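Local coordinates for protein TonB-dependent siderophore receptor (Pseudomonas aeruginosa 39016, PDB 5NEC) that probably takes up iron-loaded siderophores across the outer membrane as a TonB-dependent receptor, a 22-stranded beta-barrel closed from within by a plug domain, at residues A[72-77]-A[127-132]; A[605-610]-A[634-639]. All coordinates share one frame; numbering follows the deposited sequence.

Contact 1: A[72-77]-A[127-132]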
# COMPACT_ATOMS: atom_id res chain seq x y z
N ASP A 72 1.82 -7.45 -0.81
CA ASP A 72 2.53 -8.64 -0.33
C ASP A 72 3.27 -8.33 0.99
O ASP A 72 3.13 -9.05 1.98
CB ASP A 72 3.52 -9.10 -1.42
CG ASP A 72 3.86 -10.59 -1.38
OD1 ASP A 72 3.33 -11.35 -0.53
OD2 ASP A 72 4.67 -10.99 -2.26
N ALA A 73 4.00 -7.22 0.99
CA ALA A 73 4.79 -6.80 2.14
C ALA A 73 3.93 -6.37 3.33
O ALA A 73 4.29 -6.65 4.48
CB ALA A 73 5.74 -5.66 1.75
N LEU A 74 2.81 -5.70 3.05
CA LEU A 74 1.92 -5.22 4.12
C LEU A 74 1.07 -6.31 4.80
O LEU A 74 0.44 -6.04 5.81
CB LEU A 74 1.03 -4.06 3.63
CG LEU A 74 1.74 -2.73 3.40
CD1 LEU A 74 0.83 -1.79 2.62
CD2 LEU A 74 2.22 -2.07 4.70
N ARG A 75 1.08 -7.54 4.28
CA ARG A 75 0.47 -8.66 4.99
C ARG A 75 1.05 -8.86 6.40
O ARG A 75 0.37 -9.42 7.26
CB ARG A 75 0.55 -9.96 4.17
CG ARG A 75 1.81 -10.83 4.33
CD ARG A 75 1.88 -11.87 3.21
NE ARG A 75 2.95 -12.86 3.38
CZ ARG A 75 4.20 -12.79 2.89
NH1 ARG A 75 4.65 -11.73 2.21
NH2 ARG A 75 5.03 -13.80 3.12
N THR A 76 2.29 -8.39 6.63
CA THR A 76 2.93 -8.40 7.96
C THR A 76 2.37 -7.39 8.98
O THR A 76 2.70 -7.48 10.14
CB THR A 76 4.47 -8.19 7.86
OG1 THR A 76 4.76 -7.00 7.11
CG2 THR A 76 5.13 -9.37 7.20
N VAL A 77 1.58 -6.43 8.55
CA VAL A 77 0.99 -5.45 9.45
C VAL A 77 -0.52 -5.64 9.44
O VAL A 77 -1.18 -5.29 8.46
CB VAL A 77 1.34 -4.01 9.02
CG1 VAL A 77 0.70 -3.00 9.97
CG2 VAL A 77 2.85 -3.84 9.00
N ILE A 127 8.96 0.56 4.74
CA ILE A 127 7.58 1.02 4.64
C ILE A 127 7.10 1.48 6.02
O ILE A 127 7.06 0.69 6.95
CB ILE A 127 6.69 -0.11 4.09
CG1 ILE A 127 7.14 -0.50 2.67
CG2 ILE A 127 5.22 0.28 4.08
CD1 ILE A 127 6.83 -1.94 2.33
N GLU A 128 6.73 2.75 6.13
CA GLU A 128 6.31 3.33 7.41
C GLU A 128 4.79 3.50 7.44
O GLU A 128 4.22 4.26 6.65
CB GLU A 128 7.02 4.67 7.63
CG GLU A 128 8.55 4.55 7.54
CD GLU A 128 9.30 5.85 7.78
OE1 GLU A 128 8.67 6.93 7.81
OE2 GLU A 128 10.54 5.78 7.92
N VAL A 129 4.13 2.78 8.35
CA VAL A 129 2.67 2.79 8.49
C VAL A 129 2.26 3.62 9.70
O VAL A 129 2.46 3.21 10.82
CB VAL A 129 2.12 1.35 8.66
CG1 VAL A 129 0.59 1.32 8.54
CG2 VAL A 129 2.74 0.42 7.62
N SER A 130 1.67 4.79 9.47
CA SER A 130 1.02 5.58 10.52
C SER A 130 -0.45 5.20 10.61
O SER A 130 -1.19 5.38 9.64
CB SER A 130 1.12 7.07 10.20
OG SER A 130 2.41 7.52 10.50
N LYS A 131 -0.88 4.71 11.76
CA LYS A 131 -2.24 4.16 11.88
C LYS A 131 -3.29 5.21 12.24
O LYS A 131 -4.43 5.09 11.84
CB LYS A 131 -2.25 2.98 12.84
CG LYS A 131 -1.23 1.92 12.43
CD LYS A 131 -1.79 0.51 12.44
CE LYS A 131 -0.69 -0.52 12.66
NZ LYS A 131 -1.27 -1.89 12.88
N GLY A 132 -2.91 6.25 12.97
CA GLY A 132 -3.79 7.39 13.19
C GLY A 132 -3.25 8.57 12.41
O GLY A 132 -2.24 8.43 11.71
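L74 and I127 lie 8.4 Å apart between their CA atoms, where the short helix and the type I turn from L74 to V77 pass beside strand 124-130, and no hydrogen bond joins the two segments. CD2 of L74 makes the central contact, reaching CG2 of I127 and CG2 of V129 at 3.9 Å each. With CG anti to the carbonyl carbon (chi1 -71°), the branched end of L74 is turned to the strand, and CD2 is the methyl that arrives. Toward the start of the helix, the CD1 tip of I127 meets CB of A73. At the turn, V77 uses both branches: CG2 lies 4.5 Å from CG2 of V129, while CG1 touches the end of the K131 chain, 3.7 Å from NZ. On the far side of the helix, NH1 of R75 pairs with OD1 of D72 and donates to O of D72, approaching from above that carbonyl's plane; NH2 of R75 forms a salt bridge to D682 of the barrel. V57, L147, I80 and F82 extend the same buried apolar layer, in which a helix packs on the mixed sheet of the TonB-dependent receptor plug domain.

Contact 2: A[605-610]-A[634-639]; sequences LDSELV and PNTPKN
L605 and K638 bring the two backbones together, with their CA atoms 4.7 Å apart. The N-H of L605 donates to O of K638 at 2.8 Å, nearly straight at 163°, and in return CA of K638 makes a CA-H...O contact with O of L605 at 3.4 Å. This bond lies where strand 639-650 begins its antiparallel pairing with strand 596-609; the chain leading up to it is loop.

The van der Waals contacts lie on the side of the strand where L605 and S607 project. CG2 of T636, anti to its own backbone N, points at the strand and sits 3.9 Å from both CB of L605 and OG of S607. The L605 side chain crosses that of T636 at about a right angle, its CB and CD1 also lying against O of P637. V581 of the next strand backs L605 and S607, while the ring of P637 turns the other way, onto V662 and V665.

The polar side chains pair separately. On the opposite side of the strand, the side chains of D606 and K638 run alongside each other, and the lysine chain, extended until it bends at chi4 (71°), brings NZ to 3.6 Å from OD1 of D606 in a rather long salt bridge. Within the loop, OG1 of T636 donates to O of P634 at 2.8 Å, from above the carbonyl plane. OG of S607 has its main polar partner in the backbone N of M633.

The chemistry is therefore divided: one backbone hydrogen bond joins the strand to the start of its neighbour, a threonine methyl packs against the buried L605 and S607, and the long D606–K638 pair, partly exposed, probably adds a weaker electrostatic attraction.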
# COMPACT_ATOMS: atom_id res chain seq x y z
N LEU A 605 -10.73 -4.14 15.52
CA LEU A 605 -11.42 -2.98 14.98
C LEU A 605 -12.91 -3.21 15.13
O LEU A 605 -13.48 -4.05 14.44
CB LEU A 605 -11.05 -2.79 13.51
CG LEU A 605 -9.56 -2.52 13.25
CD1 LEU A 605 -9.25 -2.57 11.76
CD2 LEU A 605 -9.16 -1.17 13.81
N ASP A 606 -13.51 -2.51 16.08
CA ASP A 606 -14.96 -2.53 16.25
C ASP A 606 -15.46 -1.28 15.56
O ASP A 606 -15.29 -0.18 16.07
CB ASP A 606 -15.31 -2.50 17.74
CG ASP A 606 -16.79 -2.36 17.99
OD1 ASP A 606 -17.59 -2.88 17.20
OD2 ASP A 606 -17.15 -1.73 19.00
N SER A 607 -16.07 -1.46 14.39
CA SER A 607 -16.53 -0.34 13.58
C SER A 607 -18.04 -0.33 13.41
O SER A 607 -18.67 -1.37 13.48
CB SER A 607 -15.84 -0.36 12.22
OG SER A 607 -16.35 -1.39 11.38
N GLU A 608 -18.60 0.85 13.18
CA GLU A 608 -20.04 1.04 13.11
C GLU A 608 -20.44 2.26 12.31
O GLU A 608 -19.78 3.29 12.41
CB GLU A 608 -20.62 1.16 14.53
CG GLU A 608 -22.15 1.17 14.55
CD GLU A 608 -22.77 1.09 15.94
OE1 GLU A 608 -22.07 0.75 16.93
OE2 GLU A 608 -23.98 1.32 16.07
N LEU A 609 -21.51 2.14 11.53
CA LEU A 609 -22.23 3.30 10.98
C LEU A 609 -23.39 3.68 11.91
O LEU A 609 -24.16 2.80 12.30
CB LEU A 609 -22.77 3.00 9.58
CG LEU A 609 -21.71 2.83 8.48
CD1 LEU A 609 -22.33 2.28 7.19
CD2 LEU A 609 -20.97 4.15 8.21
N VAL A 610 -23.52 4.97 12.25
CA VAL A 610 -24.42 5.44 13.33
C VAL A 610 -25.35 6.57 12.87
O VAL A 610 -26.10 6.43 11.90
CB VAL A 610 -23.62 5.93 14.57
CG1 VAL A 610 -24.58 6.29 15.71
CG2 VAL A 610 -22.63 4.88 15.04
N PRO A 634 -17.10 -1.39 5.58
CA PRO A 634 -16.51 -2.36 4.65
C PRO A 634 -14.99 -2.40 4.76
O PRO A 634 -14.39 -1.47 5.27
CB PRO A 634 -16.95 -1.82 3.27
CG PRO A 634 -17.22 -0.36 3.48
CD PRO A 634 -17.74 -0.26 4.89
N ASN A 635 -14.38 -3.50 4.33
CA ASN A 635 -12.92 -3.61 4.25
C ASN A 635 -12.23 -3.37 5.60
O ASN A 635 -11.16 -2.79 5.67
CB ASN A 635 -12.40 -2.66 3.14
CG ASN A 635 -13.12 -2.89 1.82
OD1 ASN A 635 -13.04 -4.00 1.25
ND2 ASN A 635 -13.85 -1.89 1.34
N THR A 636 -12.88 -3.83 6.66
CA THR A 636 -12.45 -3.58 8.03
C THR A 636 -12.60 -4.88 8.83
O THR A 636 -13.62 -5.09 9.44
CB THR A 636 -13.31 -2.47 8.68
OG1 THR A 636 -13.32 -1.32 7.81
CG2 THR A 636 -12.75 -2.06 10.05
N PRO A 637 -11.58 -5.75 8.81
CA PRO A 637 -11.69 -6.99 9.57
C PRO A 637 -11.68 -6.68 11.06
O PRO A 637 -10.88 -5.88 11.52
CB PRO A 637 -10.43 -7.77 9.18
CG PRO A 637 -9.45 -6.73 8.74
CD PRO A 637 -10.27 -5.62 8.14
N LYS A 638 -12.58 -7.32 11.78
CA LYS A 638 -12.75 -7.08 13.20
C LYS A 638 -11.50 -7.53 13.94
O LYS A 638 -11.02 -6.82 14.80
CB LYS A 638 -14.00 -7.81 13.70
CG LYS A 638 -14.49 -7.37 15.06
CD LYS A 638 -15.80 -8.07 15.36
CE LYS A 638 -16.29 -7.74 16.76
NZ LYS A 638 -16.77 -6.33 16.83
N ASN A 639 -11.00 -8.71 13.59
CA ASN A 639 -9.78 -9.31 14.13
C ASN A 639 -8.75 -9.59 13.02
O ASN A 639 -9.08 -10.14 11.97
CB ASN A 639 -10.12 -10.64 14.78
CG ASN A 639 -10.97 -10.48 16.02
OD1 ASN A 639 -10.57 -9.83 16.99
ND2 ASN A 639 -12.15 -11.07 16.01

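Overall arrangement
Contact 1 belongs to the plug and contact 2 to the barrel around it, and both fit the architecture of TonB-dependent receptors. Their centres are 18 Å apart and their nearest atoms about 8 Å, so they do not touch. Other residues join the two domains: the backbone O of R75 is hydrogen-bonded to OG of S642 in a barrel strand, and O of N635 accepts a hydrogen bond from T81 of the plug. The segment 634-639 therefore faces the plug as well as its own strand. A bound C8E detergent lies about 14 Å from the side chain of K131, and one about 12 Å from that of D606.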